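PDB 4AN8: CRISPR-associated protein CasA/Cse1 from Thermus thermophilus, which forms part of the Cascade ribonucleoprotein complex of the type I-E CRISPR system, which probably uses CRISPR RNA to target invading nucleic acids. Local coordinates for residues H40-I45 and Q197-T202; D79-G84 and L203-V208; R233-L238 and G269-E274. All blocks are in the same frame, centred on the assembly; numbering follows the deposited sequence.

Interaction 1 of 3, residues H40-I45 and Q197-T202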
loop_
_atom_site.group_PDB
_atom_site.type_symbol
_atom_site.label_atom_id
_atom_site.label_comp_id
_atom_site.label_asym_id
_atom_site.label_seq_id
_atom_site.Cartn_x
_atom_site.Cartn_y
_atom_site.Cartn_z
ATOM N N HIS A 40 9.949 -2.479 20.171
ATOM C CA HIS A 40 9.204 -1.603 21.074
ATOM C C HIS A 40 9.850 -0.226 21.241
ATOM O O HIS A 40 9.177 0.732 21.583
ATOM C CB HIS A 40 9.030 -2.265 22.445
ATOM C CG HIS A 40 10.300 -2.343 23.236
ATOM N ND1 HIS A 40 11.295 -3.260 22.962
ATOM C CD2 HIS A 40 10.741 -1.608 24.286
ATOM C CE1 HIS A 40 12.294 -3.090 23.814
ATOM N NE2 HIS A 40 11.983 -2.093 24.623
ATOM N N GLU A 41 11.152 -0.120 20.994
ATOM C CA GLU A 41 11.847 1.152 21.202
ATOM C C GLU A 41 11.617 2.190 20.097
ATOM O O GLU A 41 11.886 3.370 20.310
ATOM C CB GLU A 41 13.352 0.925 21.400
ATOM C CG GLU A 41 13.705 0.029 22.579
ATOM C CD GLU A 41 15.216 -0.201 22.711
ATOM O OE1 GLU A 41 15.989 0.566 22.090
ATOM O OE2 GLU A 41 15.622 -1.148 23.428
ATOM N N PHE A 42 11.135 1.764 18.923
ATOM C CA PHE A 42 10.949 2.700 17.792
ATOM C C PHE A 42 9.496 3.064 17.537
ATOM O O PHE A 42 8.610 2.210 17.588
ATOM C CB PHE A 42 11.548 2.133 16.510
ATOM C CG PHE A 42 12.838 1.447 16.720
ATOM C CD1 PHE A 42 13.956 2.162 17.139
ATOM C CD2 PHE A 42 12.937 0.073 16.554
ATOM C CE1 PHE A 42 15.181 1.514 17.348
ATOM C CE2 PHE A 42 14.147 -0.574 16.776
ATOM C CZ PHE A 42 15.270 0.151 17.166
ATOM N N ALA A 43 9.247 4.333 17.251
ATOM C CA ALA A 43 7.880 4.775 17.008
ATOM C C ALA A 43 7.364 4.112 15.736
ATOM O O ALA A 43 6.203 3.701 15.651
ATOM C CB ALA A 43 7.806 6.320 16.895
ATOM N N ARG A 44 8.238 4.002 14.745
ATOM C CA ARG A 44 7.853 3.426 13.465
ATOM C C ARG A 44 9.030 3.395 12.494
ATOM O O ARG A 44 10.081 4.009 12.735
ATOM C CB ARG A 44 6.732 4.252 12.838
ATOM C CG ARG A 44 7.113 5.685 12.631
ATOM C CD ARG A 44 6.048 6.436 11.875
ATOM N NE ARG A 44 6.390 7.845 11.749
ATOM C CZ ARG A 44 6.034 8.780 12.630
ATOM N NH1 ARG A 44 5.318 8.459 13.705
ATOM N NH2 ARG A 44 6.390 10.041 12.432
ATOM N N ILE A 45 8.837 2.669 11.398
ATOM C CA ILE A 45 9.716 2.763 10.260
ATOM C C ILE A 45 9.384 4.078 9.592
ATOM O O ILE A 45 8.208 4.380 9.367
ATOM C CB ILE A 45 9.491 1.592 9.306
ATOM C CG1 ILE A 45 10.227 0.360 9.845
ATOM C CG2 ILE A 45 9.978 1.949 7.919
ATOM C CD1 ILE A 45 9.937 -0.869 9.103
ATOM N N GLN A 197 1.465 2.216 18.098
ATOM C CA GLN A 197 2.190 3.369 18.644
ATOM C C GLN A 197 3.698 3.155 18.651
ATOM O O GLN A 197 4.465 4.079 18.887
ATOM C CB GLN A 197 1.690 3.729 20.041
ATOM C CG GLN A 197 0.308 4.350 20.040
ATOM C CD GLN A 197 0.166 5.464 21.058
ATOM O OE1 GLN A 197 -0.128 5.213 22.230
ATOM N NE2 GLN A 197 0.383 6.704 20.617
ATOM N N ASN A 198 4.117 1.918 18.415
ATOM C CA ASN A 198 5.521 1.647 18.170
ATOM C C ASN A 198 5.614 0.539 17.147
ATOM O O ASN A 198 4.603 -0.036 16.754
ATOM C CB ASN A 198 6.268 1.292 19.462
ATOM C CG ASN A 198 5.608 0.170 20.232
ATOM O OD1 ASN A 198 5.356 -0.905 19.700
ATOM N ND2 ASN A 198 5.326 0.416 21.496
ATOM N N LEU A 199 6.834 0.253 16.724
ATOM C CA LEU A 199 7.079 -0.733 15.697
ATOM C C LEU A 199 6.644 -2.120 16.155
ATOM O O LEU A 199 6.156 -2.917 15.345
ATOM C CB LEU A 199 8.572 -0.727 15.307
ATOM C CG LEU A 199 8.937 -1.700 14.165
ATOM C CD1 LEU A 199 8.054 -1.457 12.895
ATOM C CD2 LEU A 199 10.446 -1.651 13.829
ATOM N N LEU A 200 6.827 -2.435 17.435
ATOM C CA LEU A 200 6.340 -3.723 17.924
ATOM C C LEU A 200 4.850 -3.863 17.681
ATOM O O LEU A 200 4.400 -4.879 17.146
ATOM C CB LEU A 200 6.621 -3.924 19.418
ATOM C CG LEU A 200 5.982 -5.178 20.015
ATOM C CD1 LEU A 200 6.664 -6.386 19.468
ATOM C CD2 LEU A 200 6.110 -5.145 21.541
ATOM N N GLU A 201 4.078 -2.852 18.055
ATOM C CA GLU A 201 2.628 -2.937 17.889
ATOM C C GLU A 201 2.273 -3.098 16.413
ATOM O O GLU A 201 1.422 -3.924 16.044
ATOM C CB GLU A 201 1.923 -1.713 18.480
ATOM C CG GLU A 201 2.085 -1.606 19.992
ATOM C CD GLU A 201 1.367 -0.400 20.629
ATOM O OE1 GLU A 201 0.788 0.456 19.925
ATOM O OE2 GLU A 201 1.394 -0.311 21.868
ATOM N N THR A 202 2.947 -2.311 15.575
ATOM C CA THR A 202 2.660 -2.333 14.152
ATOM C C THR A 202 2.919 -3.729 13.572
ATOM O O THR A 202 2.026 -4.311 12.960
ATOM C CB THR A 202 3.428 -1.239 13.398
ATOM O OG1 THR A 202 2.966 0.034 13.858
ATOM C CG2 THR A 202 3.186 -1.352 11.877
HETATM O O HOH W 1 5.075 1.655 13.826
#

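Interaction 2 of 3, residues D79-G84 and L203-V208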
loop_
_atom_site.group_PDB
_atom_site.type_symbol
_atom_site.label_atom_id
_atom_site.label_comp_id
_atom_site.label_asym_id
_atom_site.label_seq_id
_atom_site.Cartn_x
_atom_site.Cartn_y
_atom_site.Cartn_z
ATOM N N ASP A 79 -0.386 -12.373 23.671
ATOM C CA ASP A 79 0.709 -12.649 24.585
ATOM C C ASP A 79 1.880 -11.708 24.313
ATOM O O ASP A 79 2.325 -10.998 25.211
ATOM C CB ASP A 79 1.186 -14.101 24.444
ATOM C CG ASP A 79 0.361 -15.074 25.262
ATOM O OD1 ASP A 79 0.073 -14.767 26.436
ATOM O OD2 ASP A 79 0.006 -16.152 24.734
ATOM N N TRP A 80 2.392 -11.711 23.081
ATOM C CA TRP A 80 3.579 -10.917 22.781
ATOM C C TRP A 80 3.301 -9.451 23.016
ATOM O O TRP A 80 4.189 -8.702 23.396
ATOM C CB TRP A 80 4.057 -11.150 21.348
ATOM C CG TRP A 80 4.302 -12.587 21.094
ATOM C CD1 TRP A 80 4.632 -13.534 22.022
ATOM C CD2 TRP A 80 4.218 -13.265 19.834
ATOM N NE1 TRP A 80 4.774 -14.759 21.415
ATOM C CE2 TRP A 80 4.519 -14.624 20.073
ATOM C CE3 TRP A 80 3.928 -12.855 18.530
ATOM C CZ2 TRP A 80 4.522 -15.577 19.060
ATOM C CZ3 TRP A 80 3.936 -13.799 17.520
ATOM C CH2 TRP A 80 4.234 -15.145 17.790
ATOM N N TRP A 81 2.064 -9.046 22.786
ATOM C CA TRP A 81 1.669 -7.673 23.050
ATOM C C TRP A 81 1.787 -7.400 24.547
ATOM O O TRP A 81 2.365 -6.404 24.955
ATOM C CB TRP A 81 0.227 -7.418 22.588
ATOM C CG TRP A 81 -0.150 -5.993 22.662
ATOM C CD1 TRP A 81 -0.252 -5.228 23.795
ATOM C CD2 TRP A 81 -0.472 -5.124 21.561
ATOM N NE1 TRP A 81 -0.614 -3.945 23.467
ATOM C CE2 TRP A 81 -0.758 -3.852 22.104
ATOM C CE3 TRP A 81 -0.551 -5.298 20.174
ATOM C CZ2 TRP A 81 -1.127 -2.751 21.299
ATOM C CZ3 TRP A 81 -0.905 -4.196 19.376
ATOM C CH2 TRP A 81 -1.188 -2.948 19.945
ATOM N N ARG A 82 1.208 -8.284 25.356
ATOM C CA ARG A 82 1.260 -8.149 26.812
ATOM C C ARG A 82 2.700 -8.103 27.329
ATOM O O ARG A 82 3.046 -7.239 28.136
ATOM C CB ARG A 82 0.475 -9.273 27.508
ATOM C CG ARG A 82 -1.004 -8.968 27.708
ATOM C CD ARG A 82 -1.703 -9.999 28.602
ATOM N NE ARG A 82 -1.442 -11.345 28.117
ATOM C CZ ARG A 82 -2.214 -12.001 27.254
ATOM N NH1 ARG A 82 -3.334 -11.448 26.794
ATOM N NH2 ARG A 82 -1.869 -13.222 26.863
ATOM N N LYS A 83 3.540 -9.018 26.856
ATOM C CA LYS A 83 4.924 -9.103 27.325
ATOM C C LYS A 83 5.797 -7.960 26.831
ATOM O O LYS A 83 6.881 -7.730 27.361
ATOM C CB LYS A 83 5.543 -10.447 26.959
ATOM C CG LYS A 83 5.586 -11.410 28.125
ATOM C CD LYS A 83 5.752 -12.843 27.666
ATOM C CE LYS A 83 4.425 -13.420 27.214
ATOM N NZ LYS A 83 4.615 -14.688 26.456
ATOM N N GLY A 84 5.326 -7.233 25.820
ATOM C CA GLY A 84 6.102 -6.122 25.308
ATOM C C GLY A 84 7.239 -6.543 24.394
ATOM O O GLY A 84 8.194 -5.794 24.200
ATOM N N LEU A 203 4.107 -4.276 13.795
ATOM C CA LEU A 203 4.358 -5.662 13.398
ATOM C C LEU A 203 3.284 -6.618 13.931
ATOM O O LEU A 203 2.751 -7.430 13.182
ATOM C CB LEU A 203 5.758 -6.126 13.832
ATOM C CG LEU A 203 6.877 -5.387 13.092
ATOM C CD1 LEU A 203 8.244 -5.824 13.555
ATOM C CD2 LEU A 203 6.754 -5.527 11.548
ATOM N N LEU A 204 2.942 -6.520 15.215
ATOM C CA LEU A 204 1.896 -7.388 15.782
ATOM C C LEU A 204 0.514 -7.249 15.092
ATOM O O LEU A 204 -0.203 -8.244 14.904
ATOM C CB LEU A 204 1.750 -7.147 17.290
ATOM C CG LEU A 204 2.920 -7.608 18.174
ATOM C CD1 LEU A 204 2.784 -7.075 19.611
ATOM C CD2 LEU A 204 3.050 -9.133 18.163
ATOM N N LEU A 205 0.149 -6.009 14.741
ATOM C CA LEU A 205 -1.104 -5.725 14.071
ATOM C C LEU A 205 -1.142 -6.277 12.645
ATOM O O LEU A 205 -2.214 -6.380 12.055
ATOM C CB LEU A 205 -1.385 -4.220 14.072
ATOM C CG LEU A 205 -1.689 -3.598 15.440
ATOM C CD1 LEU A 205 -1.440 -2.099 15.436
ATOM C CD2 LEU A 205 -3.102 -3.932 15.879
ATOM N N ASN A 206 0.021 -6.645 12.101
ATOM C CA ASN A 206 0.093 -7.188 10.741
ATOM C C ASN A 206 0.479 -8.661 10.722
ATOM O O ASN A 206 0.586 -9.254 9.646
ATOM C CB ASN A 206 1.078 -6.388 9.874
ATOM C CG ASN A 206 0.535 -5.026 9.486
ATOM O OD1 ASN A 206 -0.095 -4.881 8.443
ATOM N ND2 ASN A 206 0.750 -4.025 10.347
ATOM N N LEU A 207 0.672 -9.243 11.912
ATOM C CA LEU A 207 1.048 -10.657 12.009
ATOM C C LEU A 207 -0.156 -11.574 12.004
ATOM O O LEU A 207 -0.509 -12.151 13.027
ATOM C CB LEU A 207 1.884 -10.950 13.253
ATOM C CG LEU A 207 3.378 -10.671 13.187
ATOM C CD1 LEU A 207 3.986 -10.944 14.553
ATOM C CD2 LEU A 207 4.031 -11.537 12.136
ATOM N N VAL A 208 -0.762 -11.712 10.829
ATOM C CA VAL A 208 -1.922 -12.557 10.613
ATOM C C VAL A 208 -1.571 -14.035 10.859
ATOM O O VAL A 208 -0.477 -14.493 10.476
ATOM C CB VAL A 208 -2.434 -12.336 9.173
ATOM C CG1 VAL A 208 -3.669 -13.230 8.852
ATOM C CG2 VAL A 208 -2.736 -10.828 8.955
#

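Interaction 3 of 3, residues R233-L238 and G269-E274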
loop_
_atom_site.group_PDB
_atom_site.type_symbol
_atom_site.label_atom_id
_atom_site.label_comp_id
_atom_site.label_asym_id
_atom_site.label_seq_id
_atom_site.Cartn_x
_atom_site.Cartn_y
_atom_site.Cartn_z
ATOM N N ARG A 233 12.778 -19.523 -17.792
ATOM C CA ARG A 233 12.637 -20.963 -17.504
ATOM C C ARG A 233 12.011 -21.304 -16.173
ATOM O O ARG A 233 11.442 -22.376 -16.039
ATOM C CB ARG A 233 13.967 -21.699 -17.632
ATOM C CG ARG A 233 14.512 -21.676 -19.044
ATOM C CD ARG A 233 15.994 -21.997 -19.012
ATOM N NE ARG A 233 16.532 -21.953 -20.354
ATOM C CZ ARG A 233 17.794 -21.695 -20.643
ATOM N NH1 ARG A 233 18.658 -21.453 -19.662
ATOM N NH2 ARG A 233 18.178 -21.670 -21.914
ATOM N N THR A 234 12.123 -20.417 -15.184
ATOM C CA THR A 234 11.579 -20.702 -13.856
ATOM C C THR A 234 10.244 -20.027 -13.628
ATOM O O THR A 234 10.133 -18.816 -13.724
ATOM C CB THR A 234 12.525 -20.266 -12.734
ATOM O OG1 THR A 234 13.813 -20.831 -12.965
ATOM C CG2 THR A 234 11.995 -20.734 -11.382
ATOM N N LYS A 235 9.229 -20.820 -13.303
ATOM C CA LYS A 235 7.890 -20.296 -13.111
ATOM C C LYS A 235 7.356 -20.842 -11.819
ATOM O O LYS A 235 7.393 -22.050 -11.585
ATOM C CB LYS A 235 6.997 -20.711 -14.273
ATOM C CG LYS A 235 7.625 -20.442 -15.617
ATOM C CD LYS A 235 6.721 -20.861 -16.750
ATOM C CE LYS A 235 7.387 -20.583 -18.082
ATOM N NZ LYS A 235 8.715 -21.301 -18.178
ATOM N N TRP A 236 6.887 -19.951 -10.954
ATOM C CA TRP A 236 6.380 -20.365 -9.653
ATOM C C TRP A 236 4.949 -19.903 -9.508
ATOM O O TRP A 236 4.619 -18.768 -9.851
ATOM C CB TRP A 236 7.160 -19.738 -8.500
ATOM C CG TRP A 236 8.542 -20.202 -8.298
ATOM C CD1 TRP A 236 9.160 -21.265 -8.898
ATOM C CD2 TRP A 236 9.515 -19.611 -7.417
ATOM N NE1 TRP A 236 10.456 -21.367 -8.436
ATOM C CE2 TRP A 236 10.698 -20.364 -7.536
ATOM C CE3 TRP A 236 9.498 -18.507 -6.549
ATOM C CZ2 TRP A 236 11.854 -20.054 -6.822
ATOM C CZ3 TRP A 236 10.647 -18.208 -5.827
ATOM C CH2 TRP A 236 11.807 -18.971 -5.974
ATOM N N PRO A 237 4.097 -20.778 -8.974
ATOM C CA PRO A 237 2.764 -20.290 -8.625
ATOM C C PRO A 237 2.932 -19.191 -7.586
ATOM O O PRO A 237 3.804 -19.296 -6.744
ATOM C CB PRO A 237 2.059 -21.527 -8.063
ATOM C CG PRO A 237 3.161 -22.525 -7.756
ATOM C CD PRO A 237 4.300 -22.208 -8.674
ATOM N N LEU A 238 2.141 -18.128 -7.689
ATOM C CA LEU A 238 2.244 -16.972 -6.813
ATOM C C LEU A 238 1.457 -17.252 -5.549
ATOM O O LEU A 238 0.341 -16.765 -5.361
ATOM C CB LEU A 238 1.692 -15.737 -7.540
ATOM C CG LEU A 238 1.890 -14.312 -7.021
ATOM C CD1 LEU A 238 3.387 -13.940 -6.973
ATOM C CD2 LEU A 238 1.101 -13.312 -7.915
ATOM N N GLY A 269 13.993 -12.633 -13.329
ATOM C CA GLY A 269 12.561 -12.641 -13.297
ATOM C C GLY A 269 12.148 -14.091 -13.063
ATOM O O GLY A 269 12.263 -14.890 -13.964
ATOM N N VAL A 270 11.699 -14.457 -11.869
ATOM C CA VAL A 270 10.869 -15.656 -11.763
ATOM C C VAL A 270 9.442 -15.341 -12.215
ATOM O O VAL A 270 8.825 -14.372 -11.770
ATOM C CB VAL A 270 10.848 -16.278 -10.351
ATOM C CG1 VAL A 270 9.779 -17.374 -10.268
ATOM C CG2 VAL A 270 12.186 -16.855 -10.012
ATOM N N GLU A 271 8.914 -16.173 -13.105
ATOM C CA GLU A 271 7.571 -15.957 -13.661
ATOM C C GLU A 271 6.467 -16.331 -12.693
ATOM O O GLU A 271 6.403 -17.463 -12.254
ATOM C CB GLU A 271 7.379 -16.775 -14.936
ATOM C CG GLU A 271 8.173 -16.278 -16.097
ATOM C CD GLU A 271 7.505 -15.108 -16.770
ATOM O OE1 GLU A 271 6.270 -15.179 -16.963
ATOM O OE2 GLU A 271 8.206 -14.125 -17.102
ATOM N N PRO A 272 5.573 -15.381 -12.392
ATOM C CA PRO A 272 4.435 -15.645 -11.503
ATOM C C PRO A 272 3.354 -16.460 -12.207
ATOM O O PRO A 272 2.873 -16.058 -13.251
ATOM C CB PRO A 272 3.916 -14.233 -11.177
ATOM C CG PRO A 272 4.280 -13.418 -12.397
ATOM C CD PRO A 272 5.593 -13.989 -12.888
ATOM N N LEU A 273 3.003 -17.610 -11.659
ATOM C CA LEU A 273 1.876 -18.375 -12.174
ATOM C C LEU A 273 0.641 -18.093 -11.329
ATOM O O LEU A 273 0.749 -17.875 -10.118
ATOM C CB LEU A 273 2.183 -19.868 -12.155
ATOM C CG LEU A 273 3.319 -20.330 -13.071
ATOM C CD1 LEU A 273 3.521 -21.839 -12.992
ATOM C CD2 LEU A 273 3.044 -19.889 -14.509
ATOM N N GLU A 274 -0.529 -18.105 -11.962
ATOM C CA GLU A 274 -1.787 -17.808 -11.271
ATOM C C GLU A 274 -2.078 -18.785 -10.132
ATOM O O GLU A 274 -1.851 -19.982 -10.255
ATOM C CB GLU A 274 -2.964 -17.762 -12.256
ATOM C CG GLU A 274 -2.830 -16.688 -13.337
ATOM C CD GLU A 274 -4.151 -16.368 -14.033
ATOM O OE1 GLU A 274 -5.105 -15.958 -13.335
ATOM O OE2 GLU A 274 -4.232 -16.519 -15.274
HETATM O O HOH W 2 12.615 -17.426 -15.100
#

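Interaction 1 of 3, residues H40-I45 and Q197-T202
Leu-199 carries CG anti to its backbone N (chi1 -177°) and Phe-42 carries CG anti to its carbonyl carbon (chi1 -40°); beyond these two CG atoms the side chains meet at a slant, with Leu-199 CD2 4.1 Å from Phe-42 CD2. The other branch of the leucine, CD1, reaches CG1 of Ile-45 at 4.2 Å, so one forked side chain spans two residues of 40-45. One direct hydrogen bond crosses the contact: Leu-199 N donates to Phe-42 O over 2.8 Å with an N-H...O angle of 155°. Beside it, Asn-198 CA makes a CA-H...O contact of 3.3 Å with Ala-43 O. A water donates to the same Ala-43 O and is also bonded to Thr-202 OG1, at 2.7 Å. Farther along, Leu-200 CB packs 3.7 Å from His-40 N.

Asn-198 is the N-cap of helix 199-206, and its OD1 accepts from Glu-201 N at 2.9 Å, nearly along the C=O axis. The Glu-201 carboxylate in turn accepts from Gln-197 N through OE1. Strand 19-23 continues the apolar packing, Val-21 touching both Phe-42 and Ile-45, while His-57 of helix 50-67 touches Leu-199. Two amides of the first helical turn are thus satisfied by different means, one by the cap residue itself and one by a carbonyl of 40-45, and the partial positive charge of this helix start would be expected to polarise the Phe-42 carbonyl.

Interaction 2 of 3, residues D79-G84 and L203-V208
Leu-204 reaches from helix 199-206 toward Trp-80 and Trp-81, two consecutive residues of helix 74-83. Leu-204 CB is already 4.1 Å from Trp-81 CE3. Beyond CG the chain forks, and the two methyls go to different tryptophans. Leu-204 CD1 settles beside the backbone of Trp-81, 3.7 Å from its CA, and also lies 3.8 Å from Trp-81 CE3, where the approach to the ring is oblique. Leu-204 CD2 turns to Trp-80 and meets CE3 of that indole at 3.8 Å, at the edge and in the plane of the ring, with Trp-80 CB 3.9 Å away.

The setting is a helix-helix packing contact with no hydrogen bond between the segments; the nearest CA atoms, those of Trp-81 and Leu-204, are 7.3 Å apart, so the side chains fill the interface. Helix 74-83 ends here in a Schellman motif at Gly-84, whose positive phi marks the break from helical geometry.

The two indoles leave the backbone differently: Trp-80 has CG anti to its carbonyl carbon (chi1 -56°), whereas Trp-81 has CG anti to N (chi1 -172°). Each finds a second leucine: Trp-81 CZ3 has Leu-205 CG at its edge, 4.1 Å away, and Leu-328 and Leu-332 of helix 320-333 also touch this indole. Leu-207 CD1 comes to 4.1 Å from Trp-80 CZ3, at the ring edge, and the side chains cross at about a right angle.

Interaction 3 of 3, residues R233-L238 and G269-E274
Thr-234 O accepts from Glu-271 N at 3.0 Å, the first of four backbone hydrogen bonds between 233-238 and 269-274. Trp-236 then bonds in both directions: its N donates to Glu-271 O at 2.8 Å, and its O accepts from Leu-273 N at 2.7 Å, with that donor 37° out of the carbonyl plane. Leu-238 N closes the series on Leu-273 O at 2.8 Å.

This alternation is that of a parallel strand pair, with Lys-235, Trp-236 and Pro-237 bridged to Glu-271, Pro-272 and Leu-273. The short strand 235-237 joins a mixed sheet in which strands 123-124 and 250-256 run antiparallel to strand 261-273.

The one CH-pi contact has Val-270 CG1, anti to its backbone N (chi1 170°), over one face of the Trp-236 indole, 3.9 Å from the centroid of the five-membered ring and 24° off its normal. Pro-248 also touches both residues.

Aliphatic packing involves several further side chains. On the Lys-235 face, CH2 groups of Lys-235 and Glu-271 lie side by side, Lys-235 CG to Glu-271 CB at 3.7 Å, and Leu-273 CD1 comes to 3.9 Å from Lys-235 CB. At the far end Leu-238 CD1 rests 4.2 Å from Pro-272 CB.

From the N terminus, the chain passes through 40-45, next to strand 19-23, and then 79-84 at the end of helix 74-83. Both pair with helix 199-206 and the residues around it: its start closes the loop of interaction 1, and the segment directly following, 203-208, closes that of interaction 2. The two loops therefore cross, and one helix is held by both partners. They also touch directly, Leu-200 CD2 lying 3.4 Å from Gly-84 C. Interaction 3 follows in series, a shorter loop joining strand 235-237 to strand 261-273. Its centre is about 34 Å from that of interaction 1 and about 33 Å from that of interaction 2, with no contact to either.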